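Local coordinates for protein GH127 beta-L-arabinofuranoside (Geobacillus stearothermophilus, PDB 4QJY) that probably hydrolyses beta-L-arabinofuranosidic linkages, releasing L-arabinose from arabinofuranosides, at residues Lys549-Arg554 / Val642-Glu647; Ala579-His584 / Val594-Ile599; Glu601-Ser606 / Pro618-Val623. All blocks are in the same frame, centred on the assembly; numbering follows the deposited sequence.

How the contacts relate
From the N terminus, strand 549-554 comes first, and contact 1 closes a long loop when the chain returns to it at 642-647. Contacts 2 and 3 are nested inside that loop and follow each other in series: contact 2 joins the arms of the hairpin 574-586/593-603, and contact 3 then pairs the far end of strand 593-603 with strand 620-629. All three belong to one mixed sheet in the C-terminal domain range. R554 and L552 of contact 1 pack on A583, V594 and I596 of contact 2, while I599 of contact 2 touches K622 and V623 of contact 3. Contacts 1 and 3 do not touch.

Contact 1 (Lys549-Arg554 / Val642-Glu647); sequences KVALQR and VVWVNE
The indole of W644 lies flat beneath A551, whose CB stands 3.7 Å from the centroid of the six-membered ring and almost on its normal, a CH-pi contact over one face. At the ring's edge, near its plane, lie K549 C and V550 N. This packing flanks an antiparallel strand pair in the mixed sheet of the C-terminal domain, where V550 and V645 form a hydrogen-bonded pair. V550 N gives a bond of 2.7 Å to V645 O, and V645 N returns one of 2.8 Å to V550 O. The two valine side chains share one sheet face, and both also touch L575 of strand 574-586.

K549 has CG anti to its carbonyl carbon (chi1 -59°), which carries the aliphatic chain past W644, with CD 3.8 Å from W644 CB, and alongside N646. E647 crosses V550 at about a right angle, its CG 4.0 Å from V550 CG1, while its carboxylate forms a salt bridge to K538. Strand 534-539, to which K538 belongs, flanks 549-554 as well. Beyond A551 the strands separate, and direct pairing gives way to a water bridge: one water accepts from L552 N at 2.7 Å and donates to V643 O at 2.8 Å.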
loop_
_atom_site.group_PDB
_atom_site.type_symbol
_atom_site.label_atom_id
_atom_site.label_comp_id
_atom_site.label_asym_id
_atom_site.label_seq_id
_atom_site.Cartn_x
_atom_site.Cartn_y
_atom_site.Cartn_z
ATOM N N LYS A 549 -8.253 -5.283 -16.767
ATOM C CA LYS A 549 -7.429 -4.185 -17.349
ATOM C C LYS A 549 -6.662 -4.682 -18.551
ATOM O O LYS A 549 -6.436 -5.893 -18.691
ATOM C CB LYS A 549 -6.416 -3.687 -16.321
ATOM C CG LYS A 549 -7.014 -3.146 -15.013
ATOM C CD LYS A 549 -5.946 -2.551 -14.084
ATOM C CE LYS A 549 -6.500 -2.107 -12.731
ATOM N NZ LYS A 549 -7.694 -1.229 -12.846
ATOM N N VAL A 550 -6.168 -3.762 -19.367
ATOM C CA VAL A 550 -5.453 -4.145 -20.575
ATOM C C VAL A 550 -4.370 -3.115 -20.832
ATOM O O VAL A 550 -4.520 -1.965 -20.481
ATOM C CB VAL A 550 -6.441 -4.195 -21.775
ATOM C CG1 VAL A 550 -7.021 -2.830 -22.056
ATOM C CG2 VAL A 550 -5.789 -4.722 -23.043
ATOM N N ALA A 551 -3.254 -3.561 -21.406
ATOM C CA ALA A 551 -2.086 -2.719 -21.653
ATOM C C ALA A 551 -1.858 -2.682 -23.151
ATOM O O ALA A 551 -2.195 -3.631 -23.821
ATOM C CB ALA A 551 -0.858 -3.246 -20.911
ATOM N N LEU A 552 -1.384 -1.555 -23.670
ATOM C CA LEU A 552 -1.144 -1.394 -25.085
ATOM C C LEU A 552 0.337 -1.570 -25.354
ATOM O O LEU A 552 1.224 -1.008 -24.638
ATOM C CB LEU A 552 -1.600 -0.033 -25.580
ATOM C CG LEU A 552 -3.090 0.118 -25.417
ATOM C CD1 LEU A 552 -3.532 1.477 -25.907
ATOM C CD2 LEU A 552 -3.840 -0.990 -26.114
ATOM N N GLN A 553 0.617 -2.401 -26.353
ATOM C CA GLN A 553 1.996 -2.617 -26.767
ATOM C C GLN A 553 2.109 -2.625 -28.295
ATOM O O GLN A 553 1.133 -2.950 -29.012
ATOM C CB GLN A 553 2.538 -3.889 -26.132
ATOM C CG GLN A 553 4.008 -4.153 -26.407
ATOM C CD GLN A 553 4.547 -5.364 -25.686
ATOM O OE1 GLN A 553 4.039 -5.778 -24.660
ATOM N NE2 GLN A 553 5.598 -5.919 -26.216
ATOM N N ARG A 554 3.242 -2.128 -28.774
ATOM C CA ARG A 554 3.565 -2.159 -30.195
ATOM C C ARG A 554 5.039 -2.476 -30.371
ATOM O O ARG A 554 5.892 -1.764 -29.848
ATOM C CB ARG A 554 3.223 -0.853 -30.878
ATOM C CG ARG A 554 3.394 -0.931 -32.382
ATOM C CD ARG A 554 2.927 0.342 -33.049
ATOM N NE ARG A 554 3.276 0.298 -34.453
ATOM C CZ ARG A 554 4.452 0.647 -34.965
ATOM N NH1 ARG A 554 5.443 1.108 -34.218
ATOM N NH2 ARG A 554 4.670 0.492 -36.252
ATOM N N VAL A 642 -1.025 5.921 -16.369
ATOM C CA VAL A 642 -1.448 4.541 -16.215
ATOM C C VAL A 642 -0.919 3.703 -17.391
ATOM O O VAL A 642 -0.988 4.106 -18.539
ATOM C CB VAL A 642 -2.993 4.391 -16.157
ATOM C CG1 VAL A 642 -3.386 2.923 -16.124
ATOM C CG2 VAL A 642 -3.534 4.916 -14.859
ATOM N N VAL A 643 -0.450 2.510 -17.088
ATOM C CA VAL A 643 -0.131 1.550 -18.092
ATOM C C VAL A 643 -1.287 0.599 -18.292
ATOM O O VAL A 643 -1.689 0.413 -19.415
ATOM C CB VAL A 643 1.144 0.785 -17.734
ATOM C CG1 VAL A 643 1.327 -0.477 -18.592
ATOM C CG2 VAL A 643 2.309 1.716 -17.918
ATOM N N TRP A 644 -1.790 -0.041 -17.224
ATOM C CA TRP A 644 -2.913 -0.971 -17.311
ATOM C C TRP A 644 -4.256 -0.206 -17.276
ATOM O O TRP A 644 -4.602 0.375 -16.263
ATOM C CB TRP A 644 -2.855 -1.979 -16.204
ATOM C CG TRP A 644 -1.737 -2.947 -16.396
ATOM C CD1 TRP A 644 -0.463 -2.859 -15.868
ATOM C CD2 TRP A 644 -1.753 -4.103 -17.199
ATOM N NE1 TRP A 644 0.295 -3.882 -16.318
ATOM C CE2 TRP A 644 -0.468 -4.668 -17.139
ATOM C CE3 TRP A 644 -2.734 -4.747 -17.959
ATOM C CZ2 TRP A 644 -0.161 -5.852 -17.759
ATOM C CZ3 TRP A 644 -2.392 -5.923 -18.613
ATOM C CH2 TRP A 644 -1.115 -6.424 -18.553
ATOM N N VAL A 645 -4.994 -0.181 -18.387
ATOM C CA VAL A 645 -6.239 0.573 -18.424
ATOM C C VAL A 645 -7.462 -0.318 -18.278
ATOM O O VAL A 645 -7.450 -1.488 -18.674
ATOM C CB VAL A 645 -6.291 1.563 -19.618
ATOM C CG1 VAL A 645 -5.080 1.469 -20.551
ATOM C CG2 VAL A 645 -7.583 1.520 -20.366
ATOM N N ASN A 646 -8.491 0.237 -17.688
ATOM C CA ASN A 646 -9.710 -0.479 -17.545
ATOM C C ASN A 646 -10.327 -0.807 -18.883
ATOM O O ASN A 646 -10.366 -0.019 -19.769
ATOM C CB ASN A 646 -10.683 0.255 -16.649
ATOM C CG ASN A 646 -10.248 0.276 -15.223
ATOM O OD1 ASN A 646 -10.183 1.305 -14.621
ATOM N ND2 ASN A 646 -9.929 -0.852 -14.705
ATOM N N GLU A 647 -10.789 -2.022 -18.989
ATOM C CA GLU A 647 -11.483 -2.488 -20.141
ATOM C C GLU A 647 -12.938 -2.265 -19.947
ATOM O O GLU A 647 -13.411 -2.357 -18.861
ATOM C CB GLU A 647 -11.327 -3.958 -20.184
ATOM C CG GLU A 647 -10.545 -4.542 -21.308
ATOM C CD GLU A 647 -10.212 -5.994 -21.036
ATOM O OE1 GLU A 647 -10.599 -6.550 -19.985
ATOM O OE2 GLU A 647 -9.568 -6.584 -21.879
HETATM O O HOH W 1 -0.635 0.379 -22.007
#

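Contact 2 (Ala579-His584 / Val594-Ile599); sequences AKLEAH and VVITGI
The H584 imidazole leans across to V595 and T597, and with E582 these residues share one face of a beta hairpin built from strands 574-586 and 593-603. Main-chain bonds set its antiparallel register. E582 and T597 form one hydrogen-bonded pair, with T597 N to E582 O at 2.8 Å, and H584 and V595 form the next, with H584 N to V595 O and V595 N to H584 O both at 3.0 Å. A583 and I596 make the non-hydrogen-bonded pair between them. Past L581 the regular pairing lapses, yet I599 N still reaches A579 O at 3.0 Å.

Apolar contacts divide between the two faces. On one, A583 CB meets V594 CG1 at 3.8 Å and L581 CD2 comes within 4.4 Å of I596 CG2; V534 of strand 534-539 packs against L581, A583 and I596. On the other, V595 CG2 sits over the H584 imidazole, 3.5 Å from the ring centroid, and T597 CG2 lies at the ring's edge. The imidazole is folded back across the neighbouring strand because CG stands between the backbone N and the carbonyl carbon (chi1 73°). E586 takes a hydrogen bond from H584 NE2. An alanine here would remove the ring, which would probably uncover the V595 methyl and leave the E586 carboxylate without this donor. A methyl against one face of the imidazole and a carboxylate at its NE2 probably restrict the ring's rotation, and the acid is likely to stabilise a protonated form.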
loop_
_atom_site.group_PDB
_atom_site.type_symbol
_atom_site.label_atom_id
_atom_site.label_comp_id
_atom_site.label_asym_id
_atom_site.label_seq_id
_atom_site.Cartn_x
_atom_site.Cartn_y
_atom_site.Cartn_z
ATOM N N ALA A 579 -11.643 -0.667 -29.952
ATOM C CA ALA A 579 -11.279 0.705 -29.609
ATOM C C ALA A 579 -10.664 1.475 -30.779
ATOM O O ALA A 579 -10.129 2.578 -30.554
ATOM C CB ALA A 579 -10.342 0.722 -28.418
ATOM N N LYS A 580 -10.759 0.937 -32.006
ATOM C CA LYS A 580 -10.350 1.691 -33.212
ATOM C C LYS A 580 -8.896 2.140 -33.119
ATOM O O LYS A 580 -8.599 3.315 -33.281
ATOM C CB LYS A 580 -11.223 2.936 -33.468
ATOM C CG LYS A 580 -12.616 2.962 -32.832
ATOM C CD LYS A 580 -13.597 2.013 -33.502
ATOM C CE LYS A 580 -14.562 2.758 -34.412
ATOM N NZ LYS A 580 -15.024 1.833 -35.481
ATOM N N LEU A 581 -7.991 1.194 -32.893
ATOM C CA LEU A 581 -6.595 1.526 -32.553
ATOM C C LEU A 581 -5.811 1.795 -33.803
ATOM O O LEU A 581 -5.882 1.002 -34.717
ATOM C CB LEU A 581 -5.935 0.380 -31.815
ATOM C CG LEU A 581 -6.611 0.055 -30.494
ATOM C CD1 LEU A 581 -6.071 -1.222 -29.904
ATOM C CD2 LEU A 581 -6.449 1.200 -29.526
ATOM N N GLU A 582 -5.116 2.930 -33.826
ATOM C CA GLU A 582 -4.264 3.361 -34.941
ATOM C C GLU A 582 -2.949 3.719 -34.297
ATOM O O GLU A 582 -2.892 4.008 -33.092
ATOM C CB GLU A 582 -4.775 4.631 -35.681
ATOM C CG GLU A 582 -6.150 4.549 -36.370
ATOM C CD GLU A 582 -6.231 3.696 -37.664
ATOM O OE1 GLU A 582 -7.378 3.332 -37.997
ATOM O OE2 GLU A 582 -5.202 3.383 -38.355
ATOM N N ALA A 583 -1.894 3.728 -35.109
ATOM C CA ALA A 583 -0.585 4.186 -34.664
ATOM C C ALA A 583 -0.011 5.083 -35.724
ATOM O O ALA A 583 -0.246 4.843 -36.881
ATOM C CB ALA A 583 0.330 2.997 -34.391
ATOM N N HIS A 584 0.730 6.109 -35.341
ATOM C CA HIS A 584 1.429 6.947 -36.312
ATOM C C HIS A 584 2.658 7.611 -35.685
ATOM O O HIS A 584 2.740 7.763 -34.494
ATOM C CB HIS A 584 0.472 8.011 -36.899
ATOM C CG HIS A 584 0.130 9.118 -35.960
ATOM N ND1 HIS A 584 -0.975 9.085 -35.138
ATOM C CD2 HIS A 584 0.749 10.295 -35.705
ATOM C CE1 HIS A 584 -1.013 10.182 -34.399
ATOM N NE2 HIS A 584 0.018 10.940 -34.732
ATOM N N VAL A 594 6.354 6.841 -31.910
ATOM C CA VAL A 594 5.047 6.388 -32.397
ATOM C C VAL A 594 4.040 6.554 -31.268
ATOM O O VAL A 594 4.328 6.163 -30.145
ATOM C CB VAL A 594 5.015 4.926 -32.887
ATOM C CG1 VAL A 594 3.619 4.558 -33.289
ATOM C CG2 VAL A 594 5.937 4.714 -34.072
ATOM N N VAL A 595 2.899 7.189 -31.577
ATOM C CA VAL A 595 1.789 7.310 -30.667
ATOM C C VAL A 595 0.648 6.389 -31.150
ATOM O O VAL A 595 0.502 6.135 -32.326
ATOM C CB VAL A 595 1.288 8.743 -30.571
ATOM C CG1 VAL A 595 2.446 9.700 -30.284
ATOM C CG2 VAL A 595 0.596 9.171 -31.836
ATOM N N ILE A 596 -0.113 5.868 -30.206
ATOM C CA ILE A 596 -1.237 5.067 -30.472
ATOM C C ILE A 596 -2.473 5.928 -30.198
ATOM O O ILE A 596 -2.544 6.653 -29.190
ATOM C CB ILE A 596 -1.189 3.850 -29.570
ATOM C CG1 ILE A 596 -0.067 2.942 -30.045
ATOM C CG2 ILE A 596 -2.527 3.127 -29.571
ATOM C CD1 ILE A 596 0.123 1.701 -29.223
ATOM N N THR A 597 -3.447 5.903 -31.095
ATOM C CA THR A 597 -4.650 6.669 -30.835
ATOM C C THR A 597 -5.854 5.732 -30.898
ATOM O O THR A 597 -5.770 4.604 -31.373
ATOM C CB THR A 597 -4.790 7.898 -31.766
ATOM O OG1 THR A 597 -4.824 7.452 -33.112
ATOM C CG2 THR A 597 -3.623 8.862 -31.594
ATOM N N GLY A 598 -6.976 6.206 -30.390
ATOM C CA GLY A 598 -8.180 5.400 -30.372
ATOM C C GLY A 598 -9.325 6.112 -29.678
ATOM O O GLY A 598 -9.270 7.299 -29.418
ATOM N N ILE A 599 -10.370 5.355 -29.407
ATOM C CA ILE A 599 -11.586 5.869 -28.778
ATOM C C ILE A 599 -11.730 5.127 -27.455
ATOM O O ILE A 599 -11.545 3.917 -27.402
ATOM C CB ILE A 599 -12.814 5.577 -29.657
ATOM C CG1 ILE A 599 -12.755 6.431 -30.923
ATOM C CG2 ILE A 599 -14.127 5.821 -28.890
ATOM C CD1 ILE A 599 -12.782 7.912 -30.637
#

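Contact 3 (Glu601-Ser606 / Pro618-Val623); sequences ERVDES and PRTYKV. With ACT (acetate ion), chain G.
Y621 packs one ring face on R602, whose CB lies 4.2 Å from the ring centroid in a CH-pi contact, and this pair forms the close-packed part of an antiparallel strand pairing between 593-603 and 620-629. The two residues are also joined through the backbone: R602 N to Y621 O at 3.0 Å and Y621 N to R602 O at 2.9 Å. With its CG between the backbone N and the carbonyl carbon (chi1 64°), the tyrosine leans across the opposing strand. R602 runs extended beneath it, CG beside V623 CG2, and its guanidinium gives hydrogen bonds to the carbonyls of N566 and N569. On the sheet face bearing V603 and T620, V603 CG1 meets P618 CB at 3.7 Å, and P541 of the second subunit packs on the same valine. On this face too, T620 OG1 donates to E601 OE1, whose placement is less sure; that carboxylate also pairs with K648.

The outer part of the contact is looser and more polar. An acetate ion, probably from the crystallisation liquor, rests over the tyrosine face opposite R602 and receives a weak hydrogen bond from R619 NH2. A water links Y621 OH, 2.7 Å away, with V603 O.

Further along, D604 N bonds to R619 O, and D604 OD2 makes a salt bridge of 2.7 Å to R619 NH1, the carboxylate and guanidinium planes standing 79° apart. D604 OD1 accepts from S606 N and S606 OG, both from the same face of its plane, the former closing an Asx turn. One aspartate thus serves both turn and strand pairing: two donors on OD1 and an arginine on OD2 restrict its rotation and would probably favour the ionised carboxylate.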
loop_
_atom_site.group_PDB
_atom_site.type_symbol
_atom_site.label_atom_id
_atom_site.label_comp_id
_atom_site.label_asym_id
_atom_site.label_seq_id
_atom_site.Cartn_x
_atom_site.Cartn_y
_atom_site.Cartn_z
ATOM N N GLU A 601 -14.048 5.405 -23.449
ATOM C CA GLU A 601 -15.268 5.835 -22.800
ATOM C C GLU A 601 -14.946 6.263 -21.386
ATOM O O GLU A 601 -14.043 5.701 -20.756
ATOM C CB GLU A 601 -16.255 4.689 -22.775
ATOM C CG GLU A 601 -16.669 4.211 -24.163
ATOM C CD GLU A 601 -17.895 3.278 -24.161
ATOM O OE1 GLU A 601 -18.678 3.303 -23.187
ATOM O OE2 GLU A 601 -18.102 2.547 -25.157
ATOM N N ARG A 602 -15.646 7.296 -20.923
ATOM C CA ARG A 602 -15.573 7.784 -19.568
ATOM C C ARG A 602 -16.981 7.805 -18.966
ATOM O O ARG A 602 -17.980 7.964 -19.669
ATOM C CB ARG A 602 -15.058 9.187 -19.572
ATOM C CG ARG A 602 -13.654 9.366 -20.052
ATOM C CD ARG A 602 -13.215 10.780 -19.648
ATOM N NE ARG A 602 -11.793 11.108 -19.718
ATOM C CZ ARG A 602 -10.933 10.919 -18.724
ATOM N NH1 ARG A 602 -11.317 10.290 -17.601
ATOM N NH2 ARG A 602 -9.661 11.322 -18.859
ATOM N N VAL A 603 -17.071 7.621 -17.661
ATOM C CA VAL A 603 -18.337 7.748 -16.997
ATOM C C VAL A 603 -18.589 9.200 -16.691
ATOM O O VAL A 603 -17.667 9.886 -16.241
ATOM C CB VAL A 603 -18.395 6.938 -15.733
ATOM C CG1 VAL A 603 -19.723 7.187 -15.062
ATOM C CG2 VAL A 603 -18.221 5.460 -16.065
ATOM N N ASP A 604 -19.822 9.664 -16.937
ATOM C CA ASP A 604 -20.282 11.022 -16.546
ATOM C C ASP A 604 -20.675 11.122 -15.049
ATOM O O ASP A 604 -21.534 10.413 -14.578
ATOM C CB ASP A 604 -21.460 11.432 -17.413
ATOM C CG ASP A 604 -22.015 12.857 -17.071
ATOM O OD1 ASP A 604 -21.567 13.498 -16.128
ATOM O OD2 ASP A 604 -22.930 13.334 -17.768
ATOM N N GLU A 605 -20.078 12.051 -14.321
ATOM C CA GLU A 605 -20.148 12.077 -12.854
ATOM C C GLU A 605 -21.489 12.616 -12.314
ATOM O O GLU A 605 -21.977 12.202 -11.233
ATOM C CB GLU A 605 -19.021 12.960 -12.285
ATOM C CG GLU A 605 -17.725 13.051 -13.094
ATOM C CD GLU A 605 -16.540 13.444 -12.225
ATOM O OE1 GLU A 605 -15.440 12.905 -12.441
ATOM O OE2 GLU A 605 -16.709 14.268 -11.310
ATOM N N SER A 606 -22.073 13.543 -13.063
ATOM C CA SER A 606 -23.274 14.255 -12.640
ATOM C C SER A 606 -24.436 13.403 -12.102
ATOM O O SER A 606 -25.114 13.853 -11.186
ATOM C CB SER A 606 -23.750 15.167 -13.768
ATOM O OG SER A 606 -23.900 14.454 -14.963
ATOM N N PRO A 618 -24.715 3.912 -15.146
ATOM C CA PRO A 618 -24.005 5.116 -15.480
ATOM C C PRO A 618 -24.059 5.393 -16.969
ATOM O O PRO A 618 -23.964 4.462 -17.788
ATOM C CB PRO A 618 -22.583 4.812 -15.028
ATOM C CG PRO A 618 -22.440 3.335 -15.181
ATOM C CD PRO A 618 -23.822 2.750 -14.986
ATOM N N ARG A 619 -24.233 6.673 -17.277
ATOM C CA ARG A 619 -24.171 7.194 -18.622
ATOM C C ARG A 619 -22.689 7.440 -18.950
ATOM O O ARG A 619 -21.996 8.123 -18.203
ATOM C CB ARG A 619 -24.982 8.503 -18.670
ATOM C CG ARG A 619 -25.128 9.115 -20.053
ATOM C CD ARG A 619 -25.697 10.537 -20.016
ATOM N NE ARG A 619 -25.151 11.353 -21.112
ATOM C CZ ARG A 619 -23.965 11.969 -21.105
ATOM N NH1 ARG A 619 -23.166 11.896 -20.056
ATOM N NH2 ARG A 619 -23.573 12.680 -22.156
ATOM N N THR A 620 -22.205 6.862 -20.049
ATOM C CA THR A 620 -20.819 7.052 -20.499
ATOM C C THR A 620 -20.742 7.859 -21.763
ATOM O O THR A 620 -21.708 8.007 -22.470
ATOM C CB THR A 620 -20.119 5.734 -20.812
ATOM O OG1 THR A 620 -20.563 5.274 -22.075
ATOM C CG2 THR A 620 -20.397 4.685 -19.760
ATOM N N TYR A 621 -19.568 8.367 -22.069
ATOM C CA TYR A 621 -19.368 9.085 -23.322
ATOM C C TYR A 621 -17.981 8.850 -23.930
ATOM O O TYR A 621 -17.008 8.571 -23.247
ATOM C CB TYR A 621 -19.585 10.569 -23.129
ATOM C CG TYR A 621 -18.599 11.220 -22.204
ATOM C CD1 TYR A 621 -18.762 11.125 -20.834
ATOM C CD2 TYR A 621 -17.516 11.965 -22.689
ATOM C CE1 TYR A 621 -17.888 11.767 -19.963
ATOM C CE2 TYR A 621 -16.635 12.583 -21.816
ATOM C CZ TYR A 621 -16.830 12.452 -20.454
ATOM O OH TYR A 621 -16.005 13.034 -19.528
ATOM N N LYS A 622 -17.930 9.039 -25.232
ATOM C CA LYS A 622 -16.792 8.692 -26.017
ATOM C C LYS A 622 -15.803 9.817 -26.026
ATOM O O LYS A 622 -16.164 10.983 -26.043
ATOM C CB LYS A 622 -17.225 8.316 -27.425
ATOM C CG LYS A 622 -17.909 6.961 -27.493
ATOM C CD LYS A 622 -18.433 6.664 -28.907
ATOM C CE LYS A 622 -19.149 5.314 -28.969
ATOM N NZ LYS A 622 -19.116 4.669 -30.316
ATOM N N VAL A 623 -14.545 9.438 -25.900
ATOM C CA VAL A 623 -13.433 10.371 -26.045
ATOM C C VAL A 623 -12.314 9.721 -26.890
ATOM O O VAL A 623 -12.153 8.482 -26.905
ATOM C CB VAL A 623 -12.906 10.841 -24.678
ATOM C CG1 VAL A 623 -14.040 11.410 -23.857
ATOM C CG2 VAL A 623 -12.329 9.691 -23.898
HETATM C C ACT G . -20.308 15.563 -21.098
HETATM O O ACT G . -19.204 15.371 -20.556
HETATM O OXT ACT G . -20.820 14.683 -21.845
HETATM C CH3 ACT G . -21.010 16.882 -20.827
HETATM O O HOH W 2 -16.533 12.673 -16.900
#